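Local coordinates for ferric enterobactin receptor PIRA (Pseudomonas aeruginosa, PDB 5FP2), which probably imports ferric enterobactin and related iron-siderophore complexes across the outer membrane as a TonB-dependent beta-barrel receptor, at residues Glu197-Arg202 and Gly242-Gln247; Val254-Gly259 and Tyr298-Asn303; Ser409-Arg414 and His439-Leu444; Asn540-Pro545 and Leu559-Ala564. All blocks are in the same frame, centred on the assembly; numbering follows the deposited sequence.

Interactions 1 and 2 are neighbouring pieces of the 22-stranded barrel wall. Strands 235-247 and 252-264 follow each other in the chain and in the sheet, and their backbones join at Gly-242 with Ala-258 and at Leu-244 with Phe-256. Both contacts are partly buried, with polar groups on one face of the sheet and mostly apolar ones on the other. Interaction 3 lies in the same sheet, its centre about 26 Å from that of interaction 2, but at a hairpin turn on the surface, where a serine hydroxyl replaces one backbone acceptor. Interaction 4, also on the surface, belongs to a separate small sheet; its nearest atoms are about 6 Å from interaction 3.

Interaction 1 (Glu197-Arg202 and Gly242-Gln247); sequences EALSFR and GMLSWQ
This antiparallel strand pair of the beta-barrel wall sets Leu-199 against Trp-246 and Arg-202 against Met-243, next to the turn that leads into strand 199-210. The short strand segments run at 160° to each other. Backbone bonds begin in that turn, where Gln-247 N reaches Ala-198 O at 2.8 Å. They continue with Ser-200 N to Ser-245 O at 2.9 Å and finish with Arg-202 and Met-243 bonded in both directions.

On the apolar face Leu-199 crosses Trp-246 obliquely, and its CD2 meets the tryptophan CB at 3.7 Å. The oxygen Ala-198 O lies at the edge of the indole, in its plane, 3.7 Å from Trp-246 CD1. A bound n-octane lies about 9 Å from the side chain of Leu-244, consistent with a face turned toward lipid.

On the other face the CG of Arg-202 is anti to the backbone N (chi1 172°), and bends further along the chain bring the guanidinium back over its partner. Met-243 CB sits over one face of that flat group, 3.4 Å from Arg-202 NH2, while Met-243 CE is 3.6 Å from Arg-202 NH1. That same NH1 is hydrogen-bonded to Lys-159 O, and Ser-245 OG is bonded to Asp-255. The arginine therefore meets methionine through its flat, weakly polar surface and keeps an N-H for a carbonyl, which would let a charged group lie buried against an apolar chain.

Interaction 2 (Val254-Gly259 and Tyr298-Asn303); sequences VDFEAG and YAITHN
The rings of Phe-256, Tyr-298 and His-302 are all met obliquely, and each by an aliphatic carbon from the opposite strand. Ile-300 CG1 approaches Phe-256 CD1 at 4.1 Å, Ala-258 CB lies 3.8 Å from Tyr-298 CD1, and Val-254 CG2 is 3.7 Å from His-302 CD2. Between these contacts Val-254 and Ile-300 lie side by side and point the same way, CG1 of the valine 3.8 Å from CG2 of the isoleucine. The NE2 of His-302 is hydrogen-bonded to Gln-252. A bound n-octane touches Tyr-298, which is consistent with lipid on this side.

The reverse face is mostly polar. Glu-257 OE1 comes within 3.5 Å of Thr-301 OG1, a polar approach rather than a hydrogen bond, and Asp-255 is paired through OD2 in a salt bridge with Arg-160.

Asp-255 with Thr-301 and Glu-257 with Ala-299 are the hydrogen-bonded pairs. The bond from Asp-255 N to Thr-301 O is 2.7 Å long, and that from Glu-257 N to Ala-299 O is 2.9 Å. Apolar and aromatic residues alternating with mostly polar ones along antiparallel strands are the signature of an outer-membrane beta-barrel.

Interaction 3 (Ser409-Arg414 and His439-Leu444); sequences SKAEIR and HSDFGL
Ile-413 and His-439 face each other across two antiparallel barrel strands just where the hairpin of strands 428-439 and 443-455 turns. Ile-413 CG1 comes to His-439 CD2 at 3.9 Å. The imidazole has Glu-412 O over one face, and Phe-442 CD2 also lies over a face, offset toward the rim. Phe-442 and Gly-443 both face His-439, a classic beta bulge, and Gly-443 has a positive phi of 73°.

Beyond His-439 the chain leaves the strand, and Ser-440 carries the pairing on. Its N gives a 3.1 Å bond to Glu-412 O, while its OG accepts the N-H of Glu-412 at 3.0 Å. That hydroxyl sits between the backbone N and the carbonyl carbon of its own residue (chi1 59°), the crowded position, which turns it toward strand 408-423. It donates a hydrogen bond to Asp-441 OD1, meeting the carboxylate on the anti side, 3.0 Å away. The same Asp-441 OD1 lies 3.8 Å from Ala-411 CB, and Ala-411 also packs on Leu-475 of a loop.

A bond at the ring edge helps set the rotation of His-439: Asp-441 N, close to the imidazole plane, donates to His-439 ND1 over 3.2 Å.

Interaction 4 (Asn540-Pro545 and Leu559-Ala564); sequences NKIVAP and LQWSNA
Asn-563 ND2 is held by two backbone carbonyls, Asn-540 O across the contact at 3.3 Å and Asp-509 O from outside it. Asn-540 O lies close to the amide plane of Asn-563, yet the nitrogen stands above the plane of that carbonyl, 42° out of it. The amide planes of the two asparagines are 80° apart. Next along, Ala-564 N donates to Lys-541 O at 2.8 Å, and Val-543 and Ser-562 exchange backbone bonds in both directions as an antiparallel hydrogen-bonded pair. Ser-562 OG turns back to its own strand and donates to Gln-560 O.

Apolar groups meet beside this polar row. Ile-542 crosses Trp-561 at about a right angle, its CG2 3.7 Å from CE3 of the indole. Ala-544 CB sits over one face of the same ring, 4.2 Å from Trp-561 CZ3. Pro-545 and Leu-559 pass alongside, running opposite ways, with the proline CG 4.0 Å from the leucine CB.

The contact probably lies in an extracellular loop region, in the connection between barrel strands 527-538 and 567-581. Strand 542-543 forms one edge of a small mixed sheet; strand 559-563 lies next to it, with strand 502-503 beyond. Lys-541 NZ bonds to Met-89 O of the plug domain, and Ile-542 touches Pro-473 and Gln-477 of a loop.

Interaction 1 (Glu197-Arg202 and Gly242-Gln247)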
# COMPACT_ATOMS: atom_id res chain seq x y z
N GLU A 197 9.48 20.86 24.75
CA GLU A 197 10.42 19.77 24.97
C GLU A 197 9.73 18.41 24.85
O GLU A 197 10.36 17.44 24.42
CB GLU A 197 11.11 19.91 26.32
CG GLU A 197 12.08 21.08 26.39
CD GLU A 197 13.16 20.90 27.46
OE1 GLU A 197 13.44 19.74 27.82
OE2 GLU A 197 13.76 21.92 27.90
N ALA A 198 8.44 18.38 25.14
CA ALA A 198 7.69 17.14 25.16
C ALA A 198 6.69 17.01 24.01
O ALA A 198 6.21 15.92 23.75
CB ALA A 198 6.96 17.00 26.48
N LEU A 199 6.33 18.13 23.39
CA LEU A 199 5.35 18.10 22.29
C LEU A 199 5.98 18.44 20.94
O LEU A 199 6.87 19.29 20.83
CB LEU A 199 4.17 19.03 22.57
CG LEU A 199 3.16 18.68 23.68
CD1 LEU A 199 2.12 19.79 23.79
CD2 LEU A 199 2.48 17.35 23.39
N SER A 200 5.55 17.67 19.94
CA SER A 200 5.88 17.88 18.53
C SER A 200 4.63 17.70 17.69
O SER A 200 3.74 16.91 18.02
CB SER A 200 6.92 16.87 18.07
OG SER A 200 7.99 16.75 18.98
N PHE A 201 4.61 18.37 16.55
CA PHE A 201 3.49 18.26 15.64
C PHE A 201 3.96 17.97 14.22
O PHE A 201 5.12 18.21 13.88
CB PHE A 201 2.67 19.56 15.66
CG PHE A 201 3.29 20.66 14.85
CD1 PHE A 201 4.43 21.32 15.31
CD2 PHE A 201 2.74 21.03 13.64
CE1 PHE A 201 4.99 22.34 14.58
CE2 PHE A 201 3.28 22.08 12.92
CZ PHE A 201 4.42 22.72 13.37
N ARG A 202 3.02 17.52 13.39
CA ARG A 202 3.22 17.49 11.93
C ARG A 202 1.90 17.55 11.17
O ARG A 202 1.07 16.64 11.30
CB ARG A 202 3.90 16.20 11.55
CG ARG A 202 3.97 16.01 10.05
CD ARG A 202 3.58 14.58 9.64
NE ARG A 202 2.17 14.33 9.96
CZ ARG A 202 1.65 13.14 10.23
NH1 ARG A 202 2.40 12.02 10.24
NH2 ARG A 202 0.35 13.07 10.56
N GLY A 242 -3.56 16.05 10.76
CA GLY A 242 -2.67 16.60 11.77
C GLY A 242 -2.24 15.58 12.79
O GLY A 242 -3.01 14.69 13.16
N MET A 243 -1.01 15.72 13.28
CA MET A 243 -0.54 14.84 14.34
C MET A 243 0.11 15.63 15.45
O MET A 243 1.01 16.42 15.22
CB MET A 243 0.47 13.80 13.83
CG MET A 243 0.99 12.87 14.92
SD MET A 243 1.77 11.37 14.27
CE MET A 243 3.36 12.04 13.74
N LEU A 244 -0.26 15.28 16.68
CA LEU A 244 0.32 15.85 17.87
C LEU A 244 1.06 14.73 18.55
O LEU A 244 0.51 13.64 18.73
CB LEU A 244 -0.81 16.35 18.77
CG LEU A 244 -0.49 17.27 19.95
CD1 LEU A 244 0.64 18.25 19.69
CD2 LEU A 244 -1.76 18.01 20.28
N SER A 245 2.33 14.95 18.83
CA SER A 245 3.12 13.87 19.41
C SER A 245 3.61 14.23 20.80
O SER A 245 4.21 15.29 21.00
CB SER A 245 4.29 13.54 18.51
OG SER A 245 4.97 12.44 19.08
N TRP A 246 3.40 13.34 21.76
CA TRP A 246 3.75 13.64 23.13
C TRP A 246 4.76 12.64 23.69
O TRP A 246 4.46 11.45 23.86
CB TRP A 246 2.48 13.73 23.99
CG TRP A 246 2.73 13.82 25.47
CD1 TRP A 246 3.85 14.30 26.09
CD2 TRP A 246 1.82 13.46 26.51
NE1 TRP A 246 3.73 14.16 27.45
CE2 TRP A 246 2.47 13.69 27.73
CE3 TRP A 246 0.53 12.93 26.53
CZ2 TRP A 246 1.87 13.42 28.96
CZ3 TRP A 246 -0.06 12.66 27.73
CH2 TRP A 246 0.61 12.89 28.94
N GLN A 247 5.95 13.13 24.02
CA GLN A 247 6.97 12.31 24.64
C GLN A 247 6.81 12.29 26.13
O GLN A 247 7.33 13.16 26.83
CB GLN A 247 8.37 12.82 24.28
CG GLN A 247 9.45 11.76 24.48
CD GLN A 247 10.24 11.54 23.22
OE1 GLN A 247 10.99 12.41 22.77
NE2 GLN A 247 10.05 10.38 22.62

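Interaction 2 (Val254-Gly259 and Tyr298-Asn303)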
# COMPACT_ATOMS: atom_id res chain seq x y z
N VAL A 254 3.02 9.07 22.84
CA VAL A 254 1.63 8.98 22.42
C VAL A 254 1.45 9.87 21.20
O VAL A 254 2.00 10.96 21.15
CB VAL A 254 0.68 9.42 23.54
CG1 VAL A 254 -0.76 9.35 23.07
CG2 VAL A 254 0.88 8.54 24.76
N ASP A 255 0.74 9.38 20.18
CA ASP A 255 0.34 10.24 19.07
C ASP A 255 -1.17 10.46 19.03
O ASP A 255 -1.93 9.51 18.92
CB ASP A 255 0.77 9.64 17.74
CG ASP A 255 2.28 9.51 17.63
OD1 ASP A 255 2.98 10.19 18.41
OD2 ASP A 255 2.74 8.67 16.81
N PHE A 256 -1.58 11.73 19.04
CA PHE A 256 -2.95 12.11 18.74
C PHE A 256 -3.00 12.53 17.29
O PHE A 256 -2.17 13.32 16.86
CB PHE A 256 -3.38 13.28 19.65
CG PHE A 256 -3.12 13.04 21.12
CD1 PHE A 256 -4.00 12.29 21.87
CD2 PHE A 256 -1.91 13.42 21.69
CE1 PHE A 256 -3.70 11.94 23.18
CE2 PHE A 256 -1.61 13.07 22.99
CZ PHE A 256 -2.50 12.33 23.74
N GLU A 257 -3.91 11.94 16.51
CA GLU A 257 -4.02 12.25 15.08
C GLU A 257 -5.44 12.56 14.67
O GLU A 257 -6.38 11.95 15.16
CB GLU A 257 -3.62 11.05 14.24
CG GLU A 257 -2.15 10.74 14.13
CD GLU A 257 -1.95 9.25 14.32
OE1 GLU A 257 -2.19 8.75 15.45
OE2 GLU A 257 -1.74 8.55 13.31
N ALA A 258 -5.60 13.39 13.64
CA ALA A 258 -6.94 13.68 13.14
C ALA A 258 -6.89 14.40 11.81
O ALA A 258 -5.97 15.17 11.54
CB ALA A 258 -7.70 14.52 14.15
N GLY A 259 -7.94 14.24 11.02
CA GLY A 259 -7.97 14.86 9.72
C GLY A 259 -9.14 14.40 8.88
O GLY A 259 -9.92 13.55 9.28
N TYR A 298 -9.84 9.88 13.29
CA TYR A 298 -9.24 10.11 14.60
C TYR A 298 -8.42 8.86 14.99
O TYR A 298 -8.83 7.72 14.73
CB TYR A 298 -10.33 10.37 15.64
CG TYR A 298 -11.06 11.70 15.51
CD1 TYR A 298 -10.55 12.85 16.10
CD2 TYR A 298 -12.29 11.78 14.89
CE1 TYR A 298 -11.21 14.06 15.99
CE2 TYR A 298 -12.98 12.99 14.81
CZ TYR A 298 -12.43 14.13 15.36
OH TYR A 298 -13.07 15.34 15.22
N ALA A 299 -7.28 9.08 15.63
CA ALA A 299 -6.51 7.98 16.19
C ALA A 299 -5.68 8.42 17.39
O ALA A 299 -5.20 9.55 17.44
CB ALA A 299 -5.61 7.38 15.12
N ILE A 300 -5.52 7.53 18.36
CA ILE A 300 -4.51 7.70 19.39
C ILE A 300 -3.57 6.51 19.42
O ILE A 300 -3.99 5.37 19.25
CB ILE A 300 -5.16 7.79 20.76
CG1 ILE A 300 -6.14 8.97 20.77
CG2 ILE A 300 -4.08 7.95 21.82
CD1 ILE A 300 -6.85 9.16 22.09
N THR A 301 -2.28 6.77 19.61
CA THR A 301 -1.28 5.71 19.51
C THR A 301 -0.31 5.78 20.69
O THR A 301 0.28 6.81 20.96
CB THR A 301 -0.51 5.77 18.16
OG1 THR A 301 -1.42 5.69 17.07
CG2 THR A 301 0.48 4.65 18.04
N HIS A 302 -0.11 4.66 21.36
CA HIS A 302 0.92 4.58 22.37
C HIS A 302 2.02 3.61 21.93
O HIS A 302 1.73 2.48 21.54
CB HIS A 302 0.31 4.14 23.70
CG HIS A 302 1.29 4.11 24.82
ND1 HIS A 302 2.25 3.13 24.95
CD2 HIS A 302 1.52 5.00 25.81
CE1 HIS A 302 3.01 3.40 26.00
NE2 HIS A 302 2.59 4.52 26.54
N ASN A 303 3.26 4.09 21.92
CA ASN A 303 4.43 3.30 21.58
C ASN A 303 5.36 3.29 22.77
O ASN A 303 6.06 4.26 23.01
CB ASN A 303 5.19 3.95 20.41
CG ASN A 303 4.56 3.72 19.04
OD1 ASN A 303 4.45 4.65 18.24
ND2 ASN A 303 4.29 2.47 18.69

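Interaction 3 (Ser409-Arg414 and His439-Leu444)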
# COMPACT_ATOMS: atom_id res chain seq x y z
N SER A 409 -26.40 -1.59 9.46
CA SER A 409 -25.75 -2.89 9.45
C SER A 409 -24.46 -2.82 10.24
O SER A 409 -23.64 -1.94 10.01
CB SER A 409 -25.45 -3.32 8.02
OG SER A 409 -26.64 -3.39 7.25
N LYS A 410 -24.25 -3.81 11.11
CA LYS A 410 -23.04 -3.88 11.91
C LYS A 410 -22.24 -5.16 11.68
O LYS A 410 -22.68 -6.09 10.99
CB LYS A 410 -23.38 -3.75 13.39
CG LYS A 410 -24.72 -3.07 13.67
CD LYS A 410 -25.22 -3.34 15.09
CE LYS A 410 -26.32 -2.36 15.49
NZ LYS A 410 -27.50 -2.41 14.58
N ALA A 411 -21.02 -5.17 12.21
CA ALA A 411 -20.16 -6.34 12.21
C ALA A 411 -19.02 -6.06 13.18
O ALA A 411 -18.50 -4.94 13.24
CB ALA A 411 -19.61 -6.59 10.81
N GLU A 412 -18.65 -7.06 13.98
CA GLU A 412 -17.52 -6.94 14.89
C GLU A 412 -16.45 -7.94 14.45
O GLU A 412 -16.78 -8.99 13.89
CB GLU A 412 -17.95 -7.22 16.33
CG GLU A 412 -19.09 -6.32 16.83
CD GLU A 412 -19.11 -6.11 18.34
OE1 GLU A 412 -18.95 -7.08 19.12
OE2 GLU A 412 -19.35 -4.96 18.78
N ILE A 413 -15.18 -7.62 14.68
CA ILE A 413 -14.08 -8.53 14.37
C ILE A 413 -13.15 -8.62 15.57
O ILE A 413 -12.73 -7.59 16.10
CB ILE A 413 -13.26 -8.04 13.16
CG1 ILE A 413 -14.09 -8.08 11.88
CG2 ILE A 413 -11.99 -8.87 12.99
CD1 ILE A 413 -14.85 -6.79 11.59
N ARG A 414 -12.88 -9.83 16.04
CA ARG A 414 -11.85 -10.05 17.05
C ARG A 414 -10.72 -10.85 16.43
O ARG A 414 -10.96 -11.73 15.61
CB ARG A 414 -12.44 -10.82 18.24
CG ARG A 414 -13.34 -9.96 19.10
CD ARG A 414 -14.10 -10.76 20.16
NE ARG A 414 -15.08 -9.91 20.86
CZ ARG A 414 -16.35 -9.78 20.49
NH1 ARG A 414 -16.82 -10.49 19.45
NH2 ARG A 414 -17.17 -8.99 21.17
N HIS A 439 -15.20 -13.59 13.39
CA HIS A 439 -16.08 -12.64 12.72
C HIS A 439 -17.51 -12.81 13.20
O HIS A 439 -17.98 -13.92 13.41
CB HIS A 439 -16.00 -12.87 11.21
CG HIS A 439 -16.50 -11.71 10.40
ND1 HIS A 439 -17.84 -11.42 10.28
CD2 HIS A 439 -15.84 -10.80 9.64
CE1 HIS A 439 -17.99 -10.36 9.51
NE2 HIS A 439 -16.79 -9.96 9.11
N SER A 440 -18.22 -11.70 13.37
CA SER A 440 -19.53 -11.74 13.99
C SER A 440 -20.54 -12.47 13.11
O SER A 440 -21.37 -13.22 13.62
CB SER A 440 -20.02 -10.32 14.27
OG SER A 440 -20.09 -9.57 13.07
N ASP A 441 -20.48 -12.24 11.80
CA ASP A 441 -21.35 -12.95 10.86
C ASP A 441 -20.86 -14.36 10.54
O ASP A 441 -21.68 -15.25 10.31
CB ASP A 441 -21.48 -12.16 9.56
CG ASP A 441 -22.11 -10.79 9.75
OD1 ASP A 441 -21.49 -9.92 10.40
OD2 ASP A 441 -23.22 -10.57 9.20
N PHE A 442 -19.54 -14.56 10.51
CA PHE A 442 -18.91 -15.61 9.69
C PHE A 442 -18.07 -16.64 10.47
O PHE A 442 -17.46 -17.53 9.89
CB PHE A 442 -18.04 -14.96 8.61
CG PHE A 442 -18.81 -14.22 7.56
CD1 PHE A 442 -19.86 -14.83 6.89
CD2 PHE A 442 -18.49 -12.91 7.24
CE1 PHE A 442 -20.58 -14.16 5.92
CE2 PHE A 442 -19.22 -12.22 6.28
CZ PHE A 442 -20.26 -12.85 5.62
N GLY A 443 -18.03 -16.50 11.79
CA GLY A 443 -17.28 -17.43 12.63
C GLY A 443 -15.78 -17.27 12.53
O GLY A 443 -15.29 -16.18 12.25
N LEU A 444 -15.06 -18.36 12.76
CA LEU A 444 -13.62 -18.33 12.97
C LEU A 444 -12.85 -18.63 11.67
O LEU A 444 -13.29 -19.41 10.82
CB LEU A 444 -13.22 -19.35 14.03
CG LEU A 444 -13.85 -19.16 15.41
CD1 LEU A 444 -15.20 -19.86 15.50
CD2 LEU A 444 -12.90 -19.69 16.47

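Interaction 4 (Asn540-Pro545 and Leu559-Ala564)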
# COMPACT_ATOMS: atom_id res chain seq x y z
N ASN A 540 -13.41 -19.44 -2.46
CA ASN A 540 -14.71 -18.84 -2.73
C ASN A 540 -14.57 -17.34 -2.91
O ASN A 540 -15.08 -16.54 -2.12
CB ASN A 540 -15.69 -19.15 -1.60
CG ASN A 540 -15.77 -20.62 -1.26
OD1 ASN A 540 -16.65 -21.33 -1.74
ND2 ASN A 540 -14.90 -21.07 -0.36
N LYS A 541 -13.79 -16.96 -3.92
CA LYS A 541 -13.75 -15.56 -4.32
C LYS A 541 -15.18 -15.05 -4.42
O LYS A 541 -16.07 -15.75 -4.92
CB LYS A 541 -13.02 -15.42 -5.67
CG LYS A 541 -13.28 -14.09 -6.34
CD LYS A 541 -12.11 -13.62 -7.18
CE LYS A 541 -10.93 -13.26 -6.29
NZ LYS A 541 -9.81 -12.70 -7.09
N ILE A 542 -15.42 -13.86 -3.89
CA ILE A 542 -16.75 -13.27 -3.95
C ILE A 542 -16.84 -12.43 -5.21
O ILE A 542 -15.89 -11.74 -5.58
CB ILE A 542 -17.10 -12.50 -2.66
CG1 ILE A 542 -17.33 -13.51 -1.54
CG2 ILE A 542 -18.37 -11.67 -2.81
CD1 ILE A 542 -17.42 -12.91 -0.17
N VAL A 543 -17.90 -12.65 -5.97
CA VAL A 543 -17.97 -12.16 -7.33
C VAL A 543 -19.42 -12.00 -7.76
O VAL A 543 -20.32 -12.69 -7.27
CB VAL A 543 -17.33 -13.14 -8.31
CG1 VAL A 543 -15.86 -13.31 -8.00
CG2 VAL A 543 -18.05 -14.48 -8.26
N ALA A 544 -19.61 -11.11 -8.73
CA ALA A 544 -20.94 -10.76 -9.20
C ALA A 544 -21.12 -11.40 -10.57
O ALA A 544 -20.24 -11.26 -11.42
CB ALA A 544 -21.06 -9.25 -9.31
N PRO A 545 -22.25 -12.09 -10.79
CA PRO A 545 -22.42 -12.94 -11.97
C PRO A 545 -22.86 -12.14 -13.20
O PRO A 545 -22.12 -12.06 -14.18
CB PRO A 545 -23.54 -13.89 -11.54
CG PRO A 545 -24.39 -13.06 -10.64
CD PRO A 545 -23.44 -12.14 -9.91
N LEU A 559 -29.24 -9.69 -9.56
CA LEU A 559 -28.09 -10.57 -9.42
C LEU A 559 -27.68 -10.63 -7.96
O LEU A 559 -28.04 -9.76 -7.18
CB LEU A 559 -26.92 -10.05 -10.25
CG LEU A 559 -27.28 -9.60 -11.67
CD1 LEU A 559 -26.03 -9.17 -12.41
CD2 LEU A 559 -28.01 -10.70 -12.42
N GLN A 560 -26.91 -11.66 -7.60
CA GLN A 560 -26.57 -11.92 -6.22
C GLN A 560 -25.09 -12.21 -6.07
O GLN A 560 -24.51 -12.93 -6.87
CB GLN A 560 -27.38 -13.10 -5.69
CG GLN A 560 -26.90 -13.62 -4.35
CD GLN A 560 -27.78 -14.71 -3.80
OE1 GLN A 560 -28.05 -15.71 -4.47
NE2 GLN A 560 -28.26 -14.53 -2.57
N TRP A 561 -24.50 -11.71 -5.00
CA TRP A 561 -23.11 -12.01 -4.69
C TRP A 561 -22.95 -13.50 -4.43
O TRP A 561 -23.75 -14.10 -3.70
CB TRP A 561 -22.62 -11.23 -3.47
CG TRP A 561 -22.54 -9.76 -3.69
CD1 TRP A 561 -23.43 -8.82 -3.26
CD2 TRP A 561 -21.48 -9.04 -4.34
NE1 TRP A 561 -23.01 -7.56 -3.63
CE2 TRP A 561 -21.83 -7.67 -4.31
CE3 TRP A 561 -20.29 -9.42 -4.95
CZ2 TRP A 561 -21.01 -6.69 -4.86
CZ3 TRP A 561 -19.49 -8.44 -5.52
CH2 TRP A 561 -19.85 -7.09 -5.45
N SER A 562 -21.88 -14.07 -4.97
CA SER A 562 -21.75 -15.51 -5.02
C SER A 562 -20.34 -15.96 -4.73
O SER A 562 -19.42 -15.15 -4.65
CB SER A 562 -22.19 -15.99 -6.39
OG SER A 562 -23.60 -15.88 -6.50
N ASN A 563 -20.19 -17.27 -4.51
CA ASN A 563 -18.89 -17.86 -4.29
C ASN A 563 -18.37 -18.50 -5.57
O ASN A 563 -19.06 -19.30 -6.21
CB ASN A 563 -18.97 -18.89 -3.16
CG ASN A 563 -19.11 -18.24 -1.80
OD1 ASN A 563 -20.07 -18.48 -1.08
ND2 ASN A 563 -18.14 -17.41 -1.43
N ALA A 564 -17.16 -18.13 -5.95
CA ALA A 564 -16.54 -18.65 -7.16
C ALA A 564 -15.94 -20.00 -6.85
O ALA A 564 -15.48 -20.24 -5.74
CB ALA A 564 -15.47 -17.71 -7.67